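Local coordinates for endoglucanase (Bacillus akibai, PDB 1UWW), which binds non-crystalline cellulose as the family 28 carbohydrate-binding module of an alkaline endoglucanase that cleaves internal beta-1,4-glucosidic linkages, at residues G25-W30 with N51-E56; V62-S65 with A69-P72; D87-D92 with R164-I169; F93-V98 with I128-L133; V110-P113 with Y118-Q121. All blocks are in the same frame, centred on the assembly; numbering follows the deposited sequence. Where two conformers were deposited one is given.

Interaction 1. Residues G25-W30 with N51-E56; sequences GTRQGW and NALSWE. With CA (calcium ion), chain C.
The backbones at Arg27 and Leu53 approach to 6.5 Å between CA atoms, where a type I' beta turn from Arg27 to Trp30 packs against strand 50-58 of the beta-sandwich. Trp30 N closes that turn on Arg27 O. All the touching falls to one side chain of the strand. Leu53 stands toward the turn with CG anti to its backbone N (chi1 -177°), and its two methyls part company: CD1 goes to Arg27 CG and CD2 to Trp30 CB, each at 3.8 Å. Only the aliphatic stem of the arginine is used. Farther out the chain bends and carries its charge away, NE to Asp11 O and NH1 into a salt bridge with Asp31, with a weak bond from NH1 to Trp30 O. The indole moves on past Leu53, and its NE1 reaches Ser20 OG. Leu74 of strand 73-77 lies against both Leu53 and Trp30, so this is buried packing of the turn that leads into strand 30-32 against strand 50-58 of the other sheet. Thr26 makes an ST turn, its OG1 taking Gln28 N at 3.0 Å. Asn51 joins Val21, Glu23, Ser50 and Asp184 in a calcium site, with Asn51 O 2.3 Å from the ion.

Interaction 2. Residues V62-S65 with A69-P72; sequences VKPS and ATAP
Lys63 NZ is gripped by three oxygens, a salt bridge to Asp172 OD2 and hydrogen bonds to Ser175 O and Pro60 O, and these hold the ammonium of the residue next in the chain to Pro64, whose ring meets Ala69 and Thr70. The lysine chain bends at its first two torsions (chi1 -50°, chi2 -56°) and then runs straight to NZ, without touching 69-72. What crosses the contact itself is apolar and small. Thr70 brings its methyl to the CG-CD edge of the pyrrolidine, CG2 lying 3.7 Å from Pro64 CD and 3.8 Å from Pro64 CG, with the two side chains slanting past each other. The threonine achieves this by turning CG2 anti to its carbonyl carbon; OG1 then falls between the backbone N and the carbonyl carbon (chi1 62°). A second, slacker touch comes from Ala69, whose CB sits 4.2 Å from Pro64 CB. The proline therefore uses CB for one neighbour and CG with CD for the next, and its own CA lies 6.8 Å from Ala69 CA. Thr70 also rests on Tyr59, Pro60 and Asp172; Asp172, the salt-bridge partner of Lys63, thus also touches Thr70. None of the three touching residues is fully buried. This is surface packing within one loop, an irregular connection that leaves strand 50-58 in one sheet and enters strand 73-77 in the other, the kind of sheet-to-sheet crossing from which a beta-jelly roll is built.

Interaction 3. Residues D87-D92 with R164-I169; sequences DYVTFD and RNMMII. With CA (calcium ion), chain E.
Val89 and Phe91 on one strand face Met166 and Ile168 on another, with backbones too far apart to pair: the nearest CA atoms, of Val89 and Met166, are 10.3 Å apart. The apolar contacts are two and come from side chains that meet between the sheets. Val89 CG1 meets the SE atom of Met166, a selenomethionine, at 4.2 Å. Beside it Phe91 and Ile168 reach for each other from opposite directions, Phe91 CE1 touching Ile168 CD1 at 4.0 Å while Phe91 CZ lies 4.1 Å from Ile168 CG2. The phenylalanine gets there with CG tucked between its backbone N and carbonyl carbon (chi1 57°).

The polar contacts lie within 164-169 or go outward. Arg164 grips its neighbour Asn165 side-on, NE at 2.8 Å and NH2 at 3.1 Å from OD1, both nitrogens coming from the same face of the amide; the bonds are nearly in the guanidinium plane. Asn165 ND2 is held by Asp75 and Gln112.

The metal contact belongs to Asp92, whose side chain lies on the other face of its strand from Phe91. Its OD1 binds a calcium ion at 2.3 Å, along with Glu146 and several waters, and OD2 accepts from one of those waters at 2.7 Å. His144 and Asn185 hydrogen-bond to the two carboxylate oxygens and steady the group.

Strand 88-97 lies in the sheet with 180-189 and 142-150, strand 165-173 between 73-77 and 104-111 in the sheet facing it, and Phe188, Val183, Leu109 and Ile107 continue this core of the sandwich around the four side chains.

Interaction 4. Residues F93-V98 with I128-L133; sequences FYLDPV and INFDEL. With CA (calcium ion), chain D.
Ile128 CD1 is the pivot: it meets the edge of the Phe93 ring, near its plane, at 3.6 Å from CD2 and 3.8 Å from CE2, and touches Leu95 CD1 at 4.2 Å. The other methyl of the leucine, CD2, comes to the edge of the Phe130 ring, 3.9 Å from CE1, the two side chains crossing at about a right angle. Phe93 is swung into place with CG anti to its backbone N (chi1 -172°), and its ring meets that of Phe170. Tyr145 lies against both Leu95 and Ile128, and Met105 against both phenylalanines. This is the interior of the beta-sandwich, strand 88-97 of one sheet packing on the end of strand 120-129 of the other. Just past Ile128 an Asx turn bends the chain: Asn129 OD1 accepts from Asp131 N at 3.0 Å, and Phe130, within this turn, has its side chain buried. At its far end strand 88-97 carries a calcium ion, bound by Asp96 OD1 at 2.4 Å, by Pro97 O at 2.3 Å and by three waters. Outward from the Asx turn the second subunit begins, where Asn129 ND2 bonds to OD1 of Asn129 of that chain and Glu132 OE2 accepts from its Gly103 N.

Interaction 5. Residues V110-P113 with Y118-Q121; sequences VFQP and YWVQ
Val110 is pressed against the indole of Trp119: its CG1 stands over the centre of the six-membered ring, 3.6 Å from the centroid and 3° off the ring normal, a clear CH-pi contact. CG2 adds a touch to Trp119 CZ2 at 3.7 Å. The backbones pair at Phe111 and Val120, an antiparallel hydrogen-bonded pair, with Phe111 N to Val120 O and Val120 N to Phe111 O both 2.9 Å. On the opposite face of the sheet from Val110, Val120 CG2 lies near the edge of the Phe111 ring and 3.8 Å from Phe111 CB, with Pro113 CD close by. Strands 104-111 and 120-129 form a beta hairpin, and beyond Phe111 its ladder frays towards the turn. There Gln112 substitutes a side chain for a backbone donor: NE2 gives a bond of 2.9 Å to Tyr118 O, lying in the carbonyl plane. Tyr118 N still reaches Pro113 O at 3.0 Å, but from above the carbonyl plane. The looser end is here, with Tyr118 exposed and its side chain leaning on Arg164. Along 118-121, Trp119 O accepts from Asn156 ND2 of the second subunit, and Gln121 NE2 donates to Pro123 O of that chain.

In the fold
The five contacts all belong to one beta-sandwich module. Along the chain interaction 1 closes first, then interaction 2; interaction 3 spans the rest, with 4 and 5 between its segments. Interactions 3 and 4 bring the two sheets together, sharing strand 88-97; interaction 1 sets a turn against strand 50-58. Interaction 2 touches interaction 1 through Trp55 NE1 and Pro72 CG, and interaction 3 through Ala71 CB and Ile169 CG2. Interaction 5 adjoins interaction 3, centres about 11 Å apart, through Met167 N to Val110 O. Interactions 1 and 3 thus adjoin in the core, Trp30 CH2 packing on Ile168 CD1, while 4 and 5 lie on opposite sides of the chain's centre and both touch the second subunit.

Interaction 1. Residues G25-W30 with N51-E56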
# COMPACT_ATOMS: atom_id res chain seq x y z
N GLY A 25 31.09 -1.60 9.60
CA GLY A 25 31.24 -2.98 9.16
C GLY A 25 30.16 -3.94 9.65
O GLY A 25 30.30 -5.15 9.43
N THR A 26 29.08 -3.42 10.26
CA THR A 26 27.98 -4.26 10.72
C THR A 26 26.63 -3.82 10.16
O THR A 26 26.49 -2.73 9.62
CB THR A 26 27.83 -4.24 12.26
OG1 THR A 26 27.14 -3.06 12.69
CG2 THR A 26 29.18 -4.24 13.01
N ARG A 27 25.65 -4.68 10.37
CA ARG A 27 24.25 -4.46 9.99
C ARG A 27 23.50 -3.58 10.98
O ARG A 27 22.31 -3.35 10.81
CB ARG A 27 23.54 -5.79 9.82
CG ARG A 27 24.12 -6.67 8.74
CD ARG A 27 23.36 -7.96 8.59
NE ARG A 27 23.78 -9.00 9.53
CZ ARG A 27 23.00 -9.83 10.18
NH1 ARG A 27 21.68 -9.72 10.16
NH2 ARG A 27 23.56 -10.77 10.93
N GLN A 28 24.17 -3.09 12.02
CA GLN A 28 23.56 -2.21 13.01
C GLN A 28 22.19 -2.69 13.50
O GLN A 28 21.24 -1.92 13.66
CB GLN A 28 23.54 -0.76 12.55
CG GLN A 28 24.95 -0.21 12.30
CD GLN A 28 25.01 1.29 12.23
OE1 GLN A 28 24.42 1.90 11.35
NE2 GLN A 28 25.71 1.90 13.18
N GLY A 29 22.09 -3.99 13.75
CA GLY A 29 20.89 -4.59 14.32
C GLY A 29 19.83 -5.05 13.34
O GLY A 29 18.81 -5.60 13.77
N TRP A 30 20.03 -4.81 12.05
CA TRP A 30 19.07 -5.23 11.01
C TRP A 30 19.25 -6.70 10.66
O TRP A 30 20.37 -7.19 10.52
CB TRP A 30 19.25 -4.36 9.76
CG TRP A 30 18.76 -2.97 9.98
CD1 TRP A 30 19.44 -1.91 10.50
CD2 TRP A 30 17.43 -2.51 9.72
NE1 TRP A 30 18.61 -0.81 10.55
CE2 TRP A 30 17.37 -1.16 10.11
CE3 TRP A 30 16.27 -3.12 9.23
CZ2 TRP A 30 16.20 -0.40 10.00
CZ3 TRP A 30 15.12 -2.38 9.12
CH2 TRP A 30 15.09 -1.02 9.50
N ASN A 51 28.52 3.27 2.52
CA ASN A 51 28.23 1.88 2.77
C ASN A 51 26.77 1.68 3.14
O ASN A 51 26.18 2.50 3.84
CB ASN A 51 29.14 1.34 3.86
CG ASN A 51 30.55 1.17 3.40
OD1 ASN A 51 30.82 0.54 2.35
ND2 ASN A 51 31.48 1.74 4.14
N ALA A 52 26.19 0.58 2.67
CA ALA A 52 24.76 0.34 2.74
C ALA A 52 24.49 -1.14 3.05
O ALA A 52 25.27 -2.01 2.70
CB ALA A 52 24.14 0.72 1.44
N LEU A 53 23.37 -1.43 3.69
CA LEU A 53 22.88 -2.79 3.89
C LEU A 53 22.40 -3.32 2.52
O LEU A 53 21.65 -2.65 1.84
CB LEU A 53 21.71 -2.76 4.86
CG LEU A 53 21.11 -4.11 5.26
CD1 LEU A 53 22.08 -4.93 6.07
CD2 LEU A 53 19.80 -3.90 6.01
N SER A 54 22.80 -4.53 2.14
CA SER A 54 22.57 -5.04 0.78
C SER A 54 22.25 -6.52 0.72
O SER A 54 22.71 -7.30 1.55
CB SER A 54 23.80 -4.69 -0.07
OG SER A 54 23.63 -4.95 -1.44
N TRP A 55 21.41 -6.88 -0.24
CA TRP A 55 21.16 -8.29 -0.57
C TRP A 55 20.82 -8.35 -2.05
O TRP A 55 20.50 -7.35 -2.66
CB TRP A 55 20.06 -8.88 0.33
CG TRP A 55 18.70 -8.30 0.14
CD1 TRP A 55 17.69 -8.85 -0.60
CD2 TRP A 55 18.16 -7.08 0.71
NE1 TRP A 55 16.58 -8.04 -0.54
CE2 TRP A 55 16.83 -6.96 0.26
CE3 TRP A 55 18.68 -6.08 1.53
CZ2 TRP A 55 16.01 -5.89 0.63
CZ3 TRP A 55 17.85 -5.01 1.89
CH2 TRP A 55 16.54 -4.93 1.43
N GLU A 56 20.84 -9.54 -2.61
CA GLU A 56 20.40 -9.75 -3.98
C GLU A 56 19.39 -10.89 -4.04
O GLU A 56 19.40 -11.81 -3.24
CB GLU A 56 21.54 -9.91 -4.96
CG GLU A 56 22.54 -10.99 -4.76
CD GLU A 56 23.55 -11.02 -5.94
OE1 GLU A 56 23.77 -9.99 -6.65
OE2 GLU A 56 24.12 -12.08 -6.15
CA CA C . 26.07 4.57 4.81
O HOH W 1 25.59 6.69 5.70

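Interaction 2. Residues V62-S65 with A69-P72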
# COMPACT_ATOMS: atom_id res chain seq x y z
N VAL A 62 6.11 -17.35 -11.13
CA VAL A 62 4.83 -17.81 -10.57
C VAL A 62 4.57 -17.02 -9.29
O VAL A 62 5.33 -17.10 -8.35
CB VAL A 62 4.83 -19.33 -10.31
CG1 VAL A 62 3.55 -19.76 -9.60
CG2 VAL A 62 4.98 -20.11 -11.64
N LYS A 63 3.48 -16.25 -9.30
CA LYS A 63 3.14 -15.32 -8.21
C LYS A 63 2.17 -15.99 -7.23
O LYS A 63 1.03 -16.29 -7.63
CB LYS A 63 2.45 -14.07 -8.78
CG LYS A 63 3.18 -13.41 -9.93
CD LYS A 63 4.62 -13.03 -9.56
CE LYS A 63 5.29 -12.23 -10.68
NZ LYS A 63 6.65 -11.81 -10.30
N PRO A 64 2.57 -16.24 -5.98
CA PRO A 64 1.59 -16.66 -4.96
C PRO A 64 0.45 -15.67 -4.75
O PRO A 64 0.64 -14.46 -4.90
CB PRO A 64 2.44 -16.77 -3.69
CG PRO A 64 3.83 -17.03 -4.18
CD PRO A 64 3.94 -16.22 -5.44
N SER A 65 -0.74 -16.16 -4.39
CA SER A 65 -1.87 -15.25 -4.18
C SER A 65 -1.66 -14.39 -2.93
O SER A 65 -2.13 -13.26 -2.89
CB SER A 65 -3.19 -16.01 -4.09
OG SER A 65 -3.20 -16.86 -2.98
N ALA A 69 4.15 -13.25 0.34
CA ALA A 69 4.94 -14.47 0.52
C ALA A 69 6.38 -14.39 -0.02
O ALA A 69 7.26 -14.95 0.60
CB ALA A 69 4.23 -15.66 -0.08
N THR A 70 6.58 -13.75 -1.16
CA THR A 70 7.90 -13.66 -1.79
C THR A 70 8.69 -12.40 -1.40
O THR A 70 9.78 -12.19 -1.92
CB THR A 70 7.77 -13.65 -3.30
OG1 THR A 70 7.04 -12.50 -3.71
CG2 THR A 70 6.96 -14.86 -3.82
N ALA A 71 8.13 -11.57 -0.52
CA ALA A 71 8.72 -10.26 -0.22
C ALA A 71 9.86 -10.37 0.74
O ALA A 71 9.68 -10.92 1.83
CB ALA A 71 7.68 -9.37 0.39
N PRO A 72 11.03 -9.80 0.42
CA PRO A 72 12.00 -9.52 1.47
C PRO A 72 11.35 -8.72 2.61
O PRO A 72 10.62 -7.76 2.34
CB PRO A 72 13.07 -8.67 0.77
CG PRO A 72 12.97 -9.06 -0.70
CD PRO A 72 11.49 -9.36 -0.91

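Interaction 3. Residues D87-D92 with R164-I169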
# COMPACT_ATOMS: atom_id res chain seq x y z
N ASP A 87 7.78 12.78 11.88
CA ASP A 87 6.66 12.58 10.99
C ASP A 87 6.87 11.50 9.95
O ASP A 87 5.89 11.00 9.42
CB ASP A 87 6.28 13.89 10.31
CG ASP A 87 5.97 14.98 11.30
OD1 ASP A 87 5.28 14.72 12.31
OD2 ASP A 87 6.46 16.12 11.18
N TYR A 88 8.13 11.14 9.70
CA TYR A 88 8.48 10.20 8.63
C TYR A 88 9.54 9.24 9.09
O TYR A 88 10.33 9.53 9.98
CB TYR A 88 9.05 10.91 7.38
CG TYR A 88 8.15 11.95 6.80
CD1 TYR A 88 7.14 11.61 5.90
CD2 TYR A 88 8.26 13.28 7.20
CE1 TYR A 88 6.27 12.58 5.39
CE2 TYR A 88 7.39 14.25 6.69
CZ TYR A 88 6.41 13.89 5.81
OH TYR A 88 5.57 14.86 5.31
N VAL A 89 9.54 8.05 8.48
CA VAL A 89 10.72 7.20 8.39
C VAL A 89 11.22 7.37 6.97
O VAL A 89 10.47 7.31 6.00
CB VAL A 89 10.39 5.74 8.69
CG1 VAL A 89 11.55 4.79 8.32
CG2 VAL A 89 10.08 5.59 10.19
N THR A 90 12.50 7.69 6.86
CA THR A 90 13.18 7.82 5.57
C THR A 90 14.38 6.89 5.47
O THR A 90 15.01 6.54 6.45
CB THR A 90 13.64 9.26 5.34
OG1 THR A 90 14.66 9.63 6.29
CG2 THR A 90 12.49 10.24 5.56
N PHE A 91 14.66 6.48 4.25
CA PHE A 91 15.90 5.82 3.93
C PHE A 91 16.22 6.02 2.44
O PHE A 91 15.34 6.26 1.63
CB PHE A 91 15.93 4.32 4.32
CG PHE A 91 14.84 3.46 3.72
CD1 PHE A 91 13.58 3.37 4.34
CD2 PHE A 91 15.10 2.64 2.63
CE1 PHE A 91 12.60 2.50 3.83
CE2 PHE A 91 14.13 1.79 2.13
CZ PHE A 91 12.88 1.75 2.73
N ASP A 92 17.51 5.91 2.14
CA ASP A 92 17.95 5.80 0.74
C ASP A 92 17.84 4.35 0.30
O ASP A 92 18.30 3.45 0.99
CB ASP A 92 19.40 6.27 0.60
CG ASP A 92 19.55 7.72 0.92
OD1 ASP A 92 18.88 8.57 0.29
OD2 ASP A 92 20.28 8.09 1.87
N ARG A 164 8.73 -1.47 19.68
CA ARG A 164 9.40 -2.77 19.80
C ARG A 164 10.30 -3.16 18.63
O ARG A 164 11.50 -3.42 18.79
CB ARG A 164 8.43 -3.90 20.11
CG ARG A 164 9.12 -5.19 20.59
CD ARG A 164 8.20 -6.39 20.67
NE ARG A 164 7.85 -6.84 19.34
CZ ARG A 164 7.23 -7.98 19.07
NH1 ARG A 164 6.86 -8.79 20.06
NH2 ARG A 164 6.98 -8.32 17.82
N ASN A 165 9.71 -3.24 17.46
CA ASN A 165 10.46 -3.54 16.27
C ASN A 165 9.80 -2.91 15.05
O ASN A 165 8.59 -2.68 15.03
CB ASN A 165 10.68 -5.07 16.09
CG ASN A 165 9.41 -5.84 15.88
OD1 ASN A 165 8.56 -5.92 16.77
ND2 ASN A 165 9.25 -6.43 14.71
N MSE A 166 10.62 -2.68 14.04
CA MSE A 166 10.23 -2.09 12.79
C MSE A 166 10.54 -3.08 11.70
O MSE A 166 11.65 -3.61 11.59
CB MSE A 166 11.04 -0.82 12.58
CG MSE A 166 10.97 -0.22 11.19
SE MSE A 166 11.78 1.50 11.00
CE MSE A 166 13.27 1.31 12.13
N MSE A 167 9.54 -3.49 10.93
CA MSE A 167 9.86 -4.18 9.62
C MSE A 167 9.51 -3.37 8.40
O MSE A 167 8.58 -2.51 8.40
CB MSE A 167 9.15 -5.58 9.46
CG MSE A 167 9.32 -6.50 10.80
SE MSE A 167 7.99 -7.89 11.09
CE MSE A 167 7.62 -8.14 9.23
N ILE A 168 10.25 -3.69 7.36
CA ILE A 168 10.13 -3.05 6.06
C ILE A 168 9.92 -4.19 5.09
O ILE A 168 10.78 -5.09 4.98
CB ILE A 168 11.36 -2.20 5.68
CG1 ILE A 168 11.64 -1.16 6.77
CG2 ILE A 168 11.11 -1.51 4.37
CD1 ILE A 168 12.88 -0.37 6.54
N ILE A 169 8.80 -4.16 4.39
CA ILE A 169 8.38 -5.22 3.47
C ILE A 169 8.51 -4.72 2.07
O ILE A 169 8.01 -3.64 1.74
CB ILE A 169 6.92 -5.61 3.78
CG1 ILE A 169 6.79 -6.12 5.22
CG2 ILE A 169 6.47 -6.71 2.79
CD1 ILE A 169 5.39 -6.31 5.71
CA CA E . 18.64 10.59 1.32
O HOH W 2 20.58 10.63 2.88
O HOH W 3 19.75 11.16 -0.11
O HOH W 4 18.96 13.10 1.56
O HOH W 5 17.06 9.48 2.86

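Interaction 4. Residues F93-V98 with I128-L133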
# COMPACT_ATOMS: atom_id res chain seq x y z
N PHE A 93 17.18 4.13 -0.82
CA PHE A 93 17.00 2.79 -1.37
C PHE A 93 17.56 2.80 -2.76
O PHE A 93 17.24 3.66 -3.56
CB PHE A 93 15.52 2.44 -1.42
CG PHE A 93 15.26 1.01 -1.80
CD1 PHE A 93 15.87 -0.06 -1.16
CD2 PHE A 93 14.37 0.72 -2.83
CE1 PHE A 93 15.60 -1.40 -1.56
CE2 PHE A 93 14.10 -0.61 -3.20
CZ PHE A 93 14.71 -1.65 -2.59
N TYR A 94 18.42 1.85 -3.06
CA TYR A 94 19.04 1.77 -4.37
C TYR A 94 18.80 0.40 -4.96
O TYR A 94 18.77 -0.61 -4.26
CB TYR A 94 20.54 1.99 -4.31
CG TYR A 94 21.01 3.22 -3.57
CD1 TYR A 94 21.20 3.21 -2.20
CD2 TYR A 94 21.28 4.39 -4.24
CE1 TYR A 94 21.64 4.33 -1.53
CE2 TYR A 94 21.73 5.52 -3.57
CZ TYR A 94 21.91 5.46 -2.24
OH TYR A 94 22.38 6.56 -1.53
N LEU A 95 18.62 0.39 -6.26
CA LEU A 95 18.52 -0.85 -7.02
C LEU A 95 19.56 -0.86 -8.11
O LEU A 95 19.72 0.11 -8.85
CB LEU A 95 17.13 -1.03 -7.62
CG LEU A 95 15.98 -0.90 -6.62
CD1 LEU A 95 15.43 0.50 -6.66
CD2 LEU A 95 14.89 -1.90 -6.89
N ASP A 96 20.24 -2.00 -8.23
CA ASP A 96 21.06 -2.28 -9.40
C ASP A 96 20.52 -3.56 -10.03
O ASP A 96 20.93 -4.67 -9.67
CB ASP A 96 22.52 -2.45 -9.03
CG ASP A 96 23.43 -2.56 -10.27
OD1 ASP A 96 22.91 -2.73 -11.41
OD2 ASP A 96 24.68 -2.44 -10.19
N PRO A 97 19.54 -3.39 -10.91
CA PRO A 97 18.95 -4.58 -11.53
C PRO A 97 19.89 -5.27 -12.50
O PRO A 97 20.74 -4.63 -13.13
CB PRO A 97 17.74 -4.04 -12.29
CG PRO A 97 18.05 -2.62 -12.52
CD PRO A 97 18.94 -2.15 -11.41
N VAL A 98 19.72 -6.57 -12.58
CA VAL A 98 20.12 -7.31 -13.77
C VAL A 98 18.94 -7.49 -14.71
O VAL A 98 19.14 -7.57 -15.93
CB VAL A 98 20.80 -8.66 -13.43
CG1 VAL A 98 21.01 -9.53 -14.65
CG2 VAL A 98 22.02 -8.40 -12.58
N ILE A 128 7.59 1.79 -6.20
CA ILE A 128 8.58 1.99 -7.24
C ILE A 128 8.08 1.30 -8.50
O ILE A 128 7.79 0.11 -8.48
CB ILE A 128 9.91 1.35 -6.81
CG1 ILE A 128 10.46 2.15 -5.64
CG2 ILE A 128 10.90 1.34 -7.97
CD1 ILE A 128 11.69 1.63 -5.06
N ASN A 129 7.99 2.04 -9.58
CA ASN A 129 7.43 1.54 -10.84
C ASN A 129 8.58 1.21 -11.80
O ASN A 129 9.30 2.10 -12.26
CB ASN A 129 6.50 2.61 -11.42
CG ASN A 129 5.66 2.10 -12.55
OD1 ASN A 129 6.08 1.19 -13.28
ND2 ASN A 129 4.47 2.65 -12.70
N PHE A 130 8.76 -0.07 -12.11
CA PHE A 130 9.89 -0.48 -12.97
C PHE A 130 9.72 -0.03 -14.41
O PHE A 130 10.70 -0.01 -15.18
CB PHE A 130 10.14 -1.98 -12.88
CG PHE A 130 10.55 -2.44 -11.49
CD1 PHE A 130 11.70 -1.93 -10.90
CD2 PHE A 130 9.81 -3.33 -10.78
CE1 PHE A 130 12.09 -2.33 -9.62
CE2 PHE A 130 10.21 -3.74 -9.51
CZ PHE A 130 11.35 -3.23 -8.94
N ASP A 131 8.52 0.39 -14.78
CA ASP A 131 8.33 0.93 -16.11
C ASP A 131 8.79 2.36 -16.22
O ASP A 131 8.82 2.92 -17.32
CB ASP A 131 6.86 0.85 -16.51
CG ASP A 131 6.37 -0.55 -16.61
OD1 ASP A 131 7.11 -1.41 -17.17
OD2 ASP A 131 5.29 -0.91 -16.11
N GLU A 132 9.13 2.96 -15.08
CA GLU A 132 9.55 4.35 -15.03
C GLU A 132 11.05 4.50 -14.69
O GLU A 132 11.47 5.57 -14.26
CB GLU A 132 8.70 5.13 -14.01
CG GLU A 132 7.19 5.01 -14.19
CD GLU A 132 6.63 5.99 -15.17
OE1 GLU A 132 7.37 6.90 -15.63
OE2 GLU A 132 5.44 5.83 -15.49
N LEU A 133 11.86 3.45 -14.86
CA LEU A 133 13.31 3.55 -14.56
C LEU A 133 14.08 4.63 -15.34
O LEU A 133 15.05 5.22 -14.83
CB LEU A 133 13.99 2.20 -14.74
CG LEU A 133 13.62 1.12 -13.74
CD1 LEU A 133 14.26 -0.20 -14.12
CD2 LEU A 133 14.04 1.52 -12.34
CA CA D . 22.71 -3.51 -13.67
O HOH W 6 21.42 -3.38 -15.83
O HOH W 7 21.55 -1.42 -13.68
O HOH W 8 24.81 -2.46 -14.08

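Interaction 5. Residues V110-P113 with Y118-Q121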
# COMPACT_ATOMS: atom_id res chain seq x y z
N VAL A 110 5.90 -1.43 8.98
CA VAL A 110 5.10 -2.01 10.06
C VAL A 110 5.87 -1.89 11.36
O VAL A 110 7.10 -2.01 11.38
CB VAL A 110 4.77 -3.50 9.78
CG1 VAL A 110 4.04 -4.16 10.95
CG2 VAL A 110 3.98 -3.61 8.50
N PHE A 111 5.18 -1.58 12.44
CA PHE A 111 5.70 -1.71 13.79
C PHE A 111 4.86 -2.70 14.56
O PHE A 111 3.72 -2.99 14.19
CB PHE A 111 5.68 -0.36 14.53
CG PHE A 111 6.43 0.73 13.84
CD1 PHE A 111 7.82 0.78 13.88
CD2 PHE A 111 5.77 1.71 13.15
CE1 PHE A 111 8.50 1.80 13.24
CE2 PHE A 111 6.46 2.73 12.52
CZ PHE A 111 7.81 2.75 12.57
N GLN A 112 5.41 -3.22 15.64
CA GLN A 112 4.67 -4.18 16.45
C GLN A 112 4.59 -3.79 17.94
O GLN A 112 5.08 -4.52 18.81
CB GLN A 112 5.32 -5.56 16.27
CG GLN A 112 5.41 -6.03 14.83
CD GLN A 112 5.61 -7.51 14.75
OE1 GLN A 112 6.72 -7.99 14.56
NE2 GLN A 112 4.52 -8.26 14.91
N PRO A 113 3.92 -2.68 18.25
CA PRO A 113 3.74 -2.26 19.65
C PRO A 113 2.88 -3.27 20.42
O PRO A 113 1.77 -3.53 20.01
CB PRO A 113 2.98 -0.93 19.54
CG PRO A 113 2.38 -0.93 18.16
CD PRO A 113 3.24 -1.78 17.31
N TYR A 118 0.39 -5.80 18.52
CA TYR A 118 1.64 -6.16 17.85
C TYR A 118 1.59 -5.90 16.33
O TYR A 118 2.26 -6.57 15.55
CB TYR A 118 2.03 -7.64 18.12
CG TYR A 118 2.19 -7.97 19.58
CD1 TYR A 118 1.09 -8.37 20.35
CD2 TYR A 118 3.42 -7.88 20.20
CE1 TYR A 118 1.23 -8.66 21.69
CE2 TYR A 118 3.57 -8.18 21.56
CZ TYR A 118 2.46 -8.55 22.29
OH TYR A 118 2.60 -8.85 23.62
N TRP A 119 0.81 -4.93 15.89
CA TRP A 119 0.73 -4.63 14.45
C TRP A 119 0.10 -3.29 14.24
O TRP A 119 -1.10 -3.10 14.50
CB TRP A 119 -0.10 -5.69 13.68
CG TRP A 119 0.04 -5.54 12.21
CD1 TRP A 119 -0.66 -4.70 11.38
CD2 TRP A 119 0.94 -6.25 11.38
NE1 TRP A 119 -0.21 -4.83 10.10
CE2 TRP A 119 0.77 -5.79 10.06
CE3 TRP A 119 1.90 -7.23 11.62
CZ2 TRP A 119 1.50 -6.31 8.97
CZ3 TRP A 119 2.62 -7.73 10.56
CH2 TRP A 119 2.42 -7.27 9.25
N VAL A 120 0.90 -2.33 13.79
CA VAL A 120 0.41 -1.09 13.20
C VAL A 120 1.18 -0.89 11.91
O VAL A 120 2.33 -1.28 11.79
CB VAL A 120 0.54 0.13 14.13
CG1 VAL A 120 -0.23 -0.05 15.42
CG2 VAL A 120 1.99 0.48 14.41
N GLN A 121 0.59 -0.24 10.96
CA GLN A 121 1.17 -0.10 9.65
C GLN A 121 1.06 1.33 9.17
O GLN A 121 0.02 1.97 9.34
CB GLN A 121 0.43 -1.03 8.70
CG GLN A 121 1.02 -1.17 7.33
CD GLN A 121 0.40 -2.32 6.54
OE1 GLN A 121 -0.15 -3.25 7.12
NE2 GLN A 121 0.54 -2.25 5.22